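PDB 3NKG: DUF5625 domain-containing protein from Sulfurospirillum deleyianum, which is of unknown function but has a beta-rich domain placed in the galactose-binding-like clan, which might point to a binding role. Local coordinates for residues V54-P65 with K124-D134. Sequence-based numbering, arbitrary orientation. Where two conformers were deposited one is given.
Sequences VWKFLGFNSYDP and KGNGSGAYTRD. With ACY (acetic acid), chain C.
Val54 lays its CG1 methyl against Tyr131 CD1 at 3.7 Å, an apolar patch at the start of the segment. At the next residue, an acetic acid molecule, probably from the crystallisation liquor, lies between the Trp55 indole and the Tyr131 ring, held by hydrogen bonds from Asn126 ND2 to its O and from the Tyr131 backbone N to its OXT. Leu58 suits the interior: its CD1 rests on the backbone of Tyr131 and its CD2 on Arg133 CB at 3.9 Å. The helix stops here, and its last carbonyl is claimed by a charge: Arg133 NH2 gives a 2.8 Å hydrogen bond to Leu58 O, in the guanidinium plane but from above the carbonyl plane. Arg133 NE meanwhile donates to Gly125 O and NH1 to Thr96 O, which fixes the flat group, and the bend at chi3 (-69°) turns it there. Gly59 takes a positive phi that a side chain would make strained. Its O receives Asn126 ND2 at 3.1 Å; with CG anti to the backbone N (chi1 -177°), the asparagine amide reaches both this carbonyl and the acetic acid. Asn126 N donates a hydrogen bond to Asn61 O at 2.9 Å, and Gly125 beside it has no side chain to collide with that oxygen or the Tyr63 ring. Ser62 OG and Asn126 O share a water. Over the Tyr63 face lies the extended chain of Lys124, CE 3.8 Å from the ring centroid (CH-pi) and NZ adding a cation-pi contact, while Tyr63 OH hydrogen-bonds to Asp94 OD1. Pro65 CD packs on Asp134 OD2 at 3.8 Å. The interface joins helix 49-58 and strand 62-63, which pairs with strand 70-72, to the loop linking strands 113-123 and 132-140 and to the latter's first residues, with Phe38 of strand 30-38 against Val54, Phe57 and Leu58.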
loop_
_atom_site.group_PDB
_atom_site.type_symbol
_atom_site.label_atom_id
_atom_site.label_comp_id
_atom_site.label_asym_id
_atom_site.label_seq_id
_atom_site.Cartn_x
_atom_site.Cartn_y
_atom_site.Cartn_z
ATOM N N VAL A 54 12.359 -6.704 2.537
ATOM C CA VAL A 54 11.134 -6.003 2.183
ATOM C C VAL A 54 10.417 -6.717 1.051
ATOM O O VAL A 54 9.197 -6.845 1.083
ATOM C CB VAL A 54 11.352 -4.520 1.850
ATOM C CG1 VAL A 54 10.077 -3.928 1.273
ATOM C CG2 VAL A 54 11.776 -3.755 3.105
ATOM N N TRP A 55 11.175 -7.169 0.051
ATOM C CA TRP A 55 10.614 -8.027 -0.976
ATOM C C TRP A 55 9.910 -9.250 -0.353
ATOM O O TRP A 55 8.787 -9.597 -0.697
ATOM C CB TRP A 55 11.727 -8.515 -1.881
ATOM C CG TRP A 55 11.252 -8.900 -3.206
ATOM C CD1 TRP A 55 9.956 -9.103 -3.596
ATOM C CD2 TRP A 55 12.065 -9.127 -4.360
ATOM N NE1 TRP A 55 9.918 -9.442 -4.935
ATOM C CE2 TRP A 55 11.199 -9.468 -5.421
ATOM C CE3 TRP A 55 13.449 -9.097 -4.590
ATOM C CZ2 TRP A 55 11.671 -9.761 -6.697
ATOM C CZ3 TRP A 55 13.910 -9.381 -5.856
ATOM C CH2 TRP A 55 13.025 -9.717 -6.893
ATOM N N LYS A 56 10.580 -9.902 0.578
ATOM C CA LYS A 56 9.997 -11.072 1.227
ATOM C C LYS A 56 8.619 -10.753 1.840
ATOM O O LYS A 56 7.635 -11.493 1.644
ATOM C CB LYS A 56 10.950 -11.603 2.302
ATOM C CG LYS A 56 10.317 -12.689 3.185
ATOM C CD LYS A 56 11.354 -13.215 4.192
ATOM C CE LYS A 56 10.711 -13.741 5.467
ATOM N NZ LYS A 56 11.784 -14.131 6.442
ATOM N N PHE A 57 8.561 -9.640 2.574
ATOM C CA PHE A 57 7.321 -9.165 3.221
ATOM C C PHE A 57 6.213 -8.858 2.182
ATOM O O PHE A 57 5.052 -9.219 2.371
ATOM C CB PHE A 57 7.639 -7.891 4.044
ATOM C CG PHE A 57 6.485 -7.386 4.864
ATOM C CD1 PHE A 57 5.598 -6.454 4.349
ATOM C CD2 PHE A 57 6.279 -7.859 6.161
ATOM C CE1 PHE A 57 4.511 -5.982 5.118
ATOM C CE2 PHE A 57 5.205 -7.403 6.936
ATOM C CZ PHE A 57 4.314 -6.456 6.412
ATOM N N LEU A 58 6.564 -8.131 1.119
ATOM C CA LEU A 58 5.595 -7.777 0.063
ATOM C C LEU A 58 5.042 -8.988 -0.707
ATOM O O LEU A 58 3.857 -9.021 -1.061
ATOM C CB LEU A 58 6.229 -6.793 -0.940
ATOM C CG LEU A 58 6.491 -5.373 -0.411
ATOM C CD1 LEU A 58 7.216 -4.485 -1.434
ATOM C CD2 LEU A 58 5.164 -4.754 0.018
ATOM N N GLY A 59 5.899 -9.966 -0.991
ATOM C CA GLY A 59 5.519 -11.077 -1.848
ATOM C C GLY A 59 5.985 -10.873 -3.288
ATOM O O GLY A 59 6.589 -9.850 -3.604
ATOM N N PHE A 60 5.675 -11.839 -4.155
ATOM C CA PHE A 60 6.083 -11.825 -5.562
ATOM C C PHE A 60 4.924 -11.757 -6.566
ATOM O O PHE A 60 5.109 -11.334 -7.695
ATOM C CB PHE A 60 6.922 -13.084 -5.839
ATOM C CG PHE A 60 8.279 -13.036 -5.212
ATOM C CD1 PHE A 60 8.431 -13.198 -3.837
ATOM C CD2 PHE A 60 9.402 -12.818 -5.984
ATOM C CE1 PHE A 60 9.679 -13.142 -3.248
ATOM C CE2 PHE A 60 10.675 -12.767 -5.398
ATOM C CZ PHE A 60 10.811 -12.921 -4.032
ATOM N N ASN A 61 3.752 -12.247 -6.165
ATOM C CA ASN A 61 2.557 -12.194 -7.001
ATOM C C ASN A 61 2.067 -10.756 -7.152
ATOM O O ASN A 61 2.255 -9.937 -6.241
ATOM C CB ASN A 61 1.443 -13.063 -6.368
ATOM C CG ASN A 61 1.752 -14.563 -6.471
ATOM O OD1 ASN A 61 2.509 -14.972 -7.342
ATOM N ND2 ASN A 61 1.182 -15.371 -5.570
ATOM N N SER A 62 1.431 -10.457 -8.284
ATOM C CA SER A 62 0.966 -9.107 -8.567
ATOM C C SER A 62 -0.501 -9.106 -8.987
ATOM O O SER A 62 -0.936 -9.975 -9.754
ATOM C CB SER A 62 1.798 -8.455 -9.691
ATOM O OG SER A 62 3.182 -8.477 -9.398
ATOM N N TYR A 63 -1.231 -8.095 -8.511
ATOM C CA TYR A 63 -2.662 -7.955 -8.769
ATOM C C TYR A 63 -2.967 -6.537 -9.258
ATOM O O TYR A 63 -2.442 -5.568 -8.719
ATOM C CB TYR A 63 -3.440 -8.278 -7.489
ATOM C CG TYR A 63 -3.220 -9.693 -7.005
ATOM C CD1 TYR A 63 -2.136 -10.008 -6.186
ATOM C CD2 TYR A 63 -4.096 -10.716 -7.362
ATOM C CE1 TYR A 63 -1.910 -11.299 -5.762
ATOM C CE2 TYR A 63 -3.885 -12.037 -6.938
ATOM C CZ TYR A 63 -2.785 -12.318 -6.139
ATOM O OH TYR A 63 -2.562 -13.599 -5.678
ATOM N N ASP A 64 -3.797 -6.415 -10.287
ATOM C CA ASP A 64 -4.194 -5.106 -10.814
ATOM C C ASP A 64 -5.103 -4.398 -9.810
ATOM O O ASP A 64 -6.148 -4.926 -9.461
ATOM C CB ASP A 64 -4.927 -5.307 -12.137
ATOM C CG ASP A 64 -5.137 -4.015 -12.906
ATOM O OD1 ASP A 64 -5.234 -2.917 -12.278
ATOM O OD2 ASP A 64 -5.220 -4.125 -14.157
ATOM N N PRO A 65 -4.704 -3.204 -9.328
ATOM C CA PRO A 65 -5.544 -2.534 -8.321
ATOM C C PRO A 65 -6.912 -2.110 -8.872
ATOM O O PRO A 65 -7.844 -1.880 -8.105
ATOM C CB PRO A 65 -4.720 -1.294 -7.932
ATOM C CG PRO A 65 -3.785 -1.060 -9.100
ATOM C CD PRO A 65 -3.476 -2.446 -9.636
ATOM N N LYS A 124 -2.249 -7.459 -0.272
ATOM C CA LYS A 124 -1.288 -8.522 -0.505
ATOM C C LYS A 124 -0.512 -8.195 -1.765
ATOM O O LYS A 124 -0.912 -7.349 -2.557
ATOM C CB LYS A 124 -2.009 -9.853 -0.707
ATOM C CG LYS A 124 -3.074 -9.775 -1.812
ATOM C CD LYS A 124 -3.639 -11.145 -2.151
ATOM C CE LYS A 124 -4.751 -11.000 -3.180
ATOM N NZ LYS A 124 -5.511 -12.261 -3.361
ATOM N N GLY A 125 0.605 -8.878 -1.955
ATOM C CA GLY A 125 1.258 -8.804 -3.238
ATOM C C GLY A 125 2.189 -7.622 -3.415
ATOM O O GLY A 125 2.394 -6.762 -2.547
ATOM N N ASN A 126 2.743 -7.593 -4.606
ATOM C CA ASN A 126 3.842 -6.732 -4.940
ATOM C C ASN A 126 3.306 -5.719 -5.960
ATOM O O ASN A 126 2.941 -6.099 -7.060
ATOM C CB ASN A 126 4.909 -7.647 -5.540
ATOM C CG ASN A 126 6.174 -6.935 -5.881
ATOM O OD1 ASN A 126 6.193 -6.078 -6.752
ATOM N ND2 ASN A 126 7.258 -7.308 -5.205
ATOM N N GLY A 127 3.254 -4.444 -5.588
ATOM C CA GLY A 127 2.749 -3.385 -6.464
ATOM C C GLY A 127 3.629 -2.982 -7.646
ATOM O O GLY A 127 4.749 -3.451 -7.796
ATOM N N SER A 128 3.109 -2.089 -8.482
ATOM C CA SER A 128 3.780 -1.733 -9.725
ATOM C C SER A 128 5.129 -1.033 -9.519
ATOM O O SER A 128 6.117 -1.396 -10.146
ATOM C CB SER A 128 2.864 -0.873 -10.610
ATOM O OG SER A 128 3.414 -0.742 -11.905
ATOM N N GLY A 129 5.173 -0.028 -8.653
ATOM C CA GLY A 129 6.410 0.718 -8.436
ATOM C C GLY A 129 7.478 -0.004 -7.614
ATOM O O GLY A 129 7.412 -1.220 -7.396
ATOM N N ALA A 130 8.482 0.747 -7.171
ATOM C CA ALA A 130 9.544 0.196 -6.340
ATOM C C ALA A 130 9.087 0.000 -4.905
ATOM O O ALA A 130 8.632 0.931 -4.256
ATOM C CB ALA A 130 10.779 1.102 -6.374
ATOM N N TYR A 131 9.220 -1.220 -4.413
ATOM C CA TYR A 131 8.875 -1.537 -3.026
ATOM C C TYR A 131 7.513 -0.992 -2.647
ATOM O O TYR A 131 7.370 -0.263 -1.663
ATOM C CB TYR A 131 9.964 -1.025 -2.070
ATOM C CG TYR A 131 11.305 -1.663 -2.366
ATOM C CD1 TYR A 131 11.547 -3.001 -2.026
ATOM C CD2 TYR A 131 12.324 -0.947 -2.990
ATOM C CE1 TYR A 131 12.761 -3.606 -2.280
ATOM C CE2 TYR A 131 13.560 -1.554 -3.264
ATOM C CZ TYR A 131 13.765 -2.880 -2.909
ATOM O OH TYR A 131 14.967 -3.492 -3.167
ATOM N N THR A 132 6.513 -1.337 -3.446
ATOM C CA THR A 132 5.159 -0.856 -3.188
ATOM C C THR A 132 4.188 -2.016 -3.034
ATOM O O THR A 132 4.406 -3.136 -3.526
ATOM C CB THR A 132 4.610 0.051 -4.344
ATOM O OG1 THR A 132 4.465 -0.735 -5.527
ATOM C CG2 THR A 132 5.532 1.220 -4.628
ATOM N N ARG A 133 3.099 -1.742 -2.350
ATOM C CA ARG A 133 1.983 -2.660 -2.395
ATOM C C ARG A 133 0.746 -1.871 -2.842
ATOM O O ARG A 133 0.435 -0.817 -2.272
ATOM C CB ARG A 133 1.745 -3.318 -1.053
ATOM C CG ARG A 133 0.436 -4.081 -1.100
ATOM C CD ARG A 133 0.292 -5.010 -0.010
ATOM N NE ARG A 133 1.205 -6.159 -0.064
ATOM C CZ ARG A 133 1.374 -6.951 0.985
ATOM N NH1 ARG A 133 0.710 -6.663 2.115
ATOM N NH2 ARG A 133 2.199 -7.997 0.933
ATOM N N ASP A 134 0.098 -2.355 -3.897
ATOM C CA ASP A 134 -1.074 -1.716 -4.481
ATOM C C ASP A 134 -2.308 -2.132 -3.670
ATOM O O ASP A 134 -2.536 -3.324 -3.455
ATOM C CB ASP A 134 -1.208 -2.126 -5.952
ATOM C CG ASP A 134 -0.183 -1.408 -6.872
ATOM O OD1 ASP A 134 0.475 -0.458 -6.395
ATOM O OD2 ASP A 134 -0.033 -1.786 -8.063
HETATM C C ACY C . 10.499 -4.643 -5.518
HETATM O O ACY C . 9.565 -5.475 -5.690
HETATM O OXT ACY C . 10.588 -3.467 -5.990
HETATM C CH3 ACY C . 11.618 -5.106 -4.658
HETATM O O HOH W 1 4.751 -6.119 -9.231
HETATM O O HOH W 2 0.014 -6.234 -7.115
HETATM O O HOH W 3 -3.680 -4.737 -6.235
HETATM O O HOH W 4 -0.047 -4.160 -9.725
HETATM O O HOH W 5 -4.755 -14.772 -4.101
#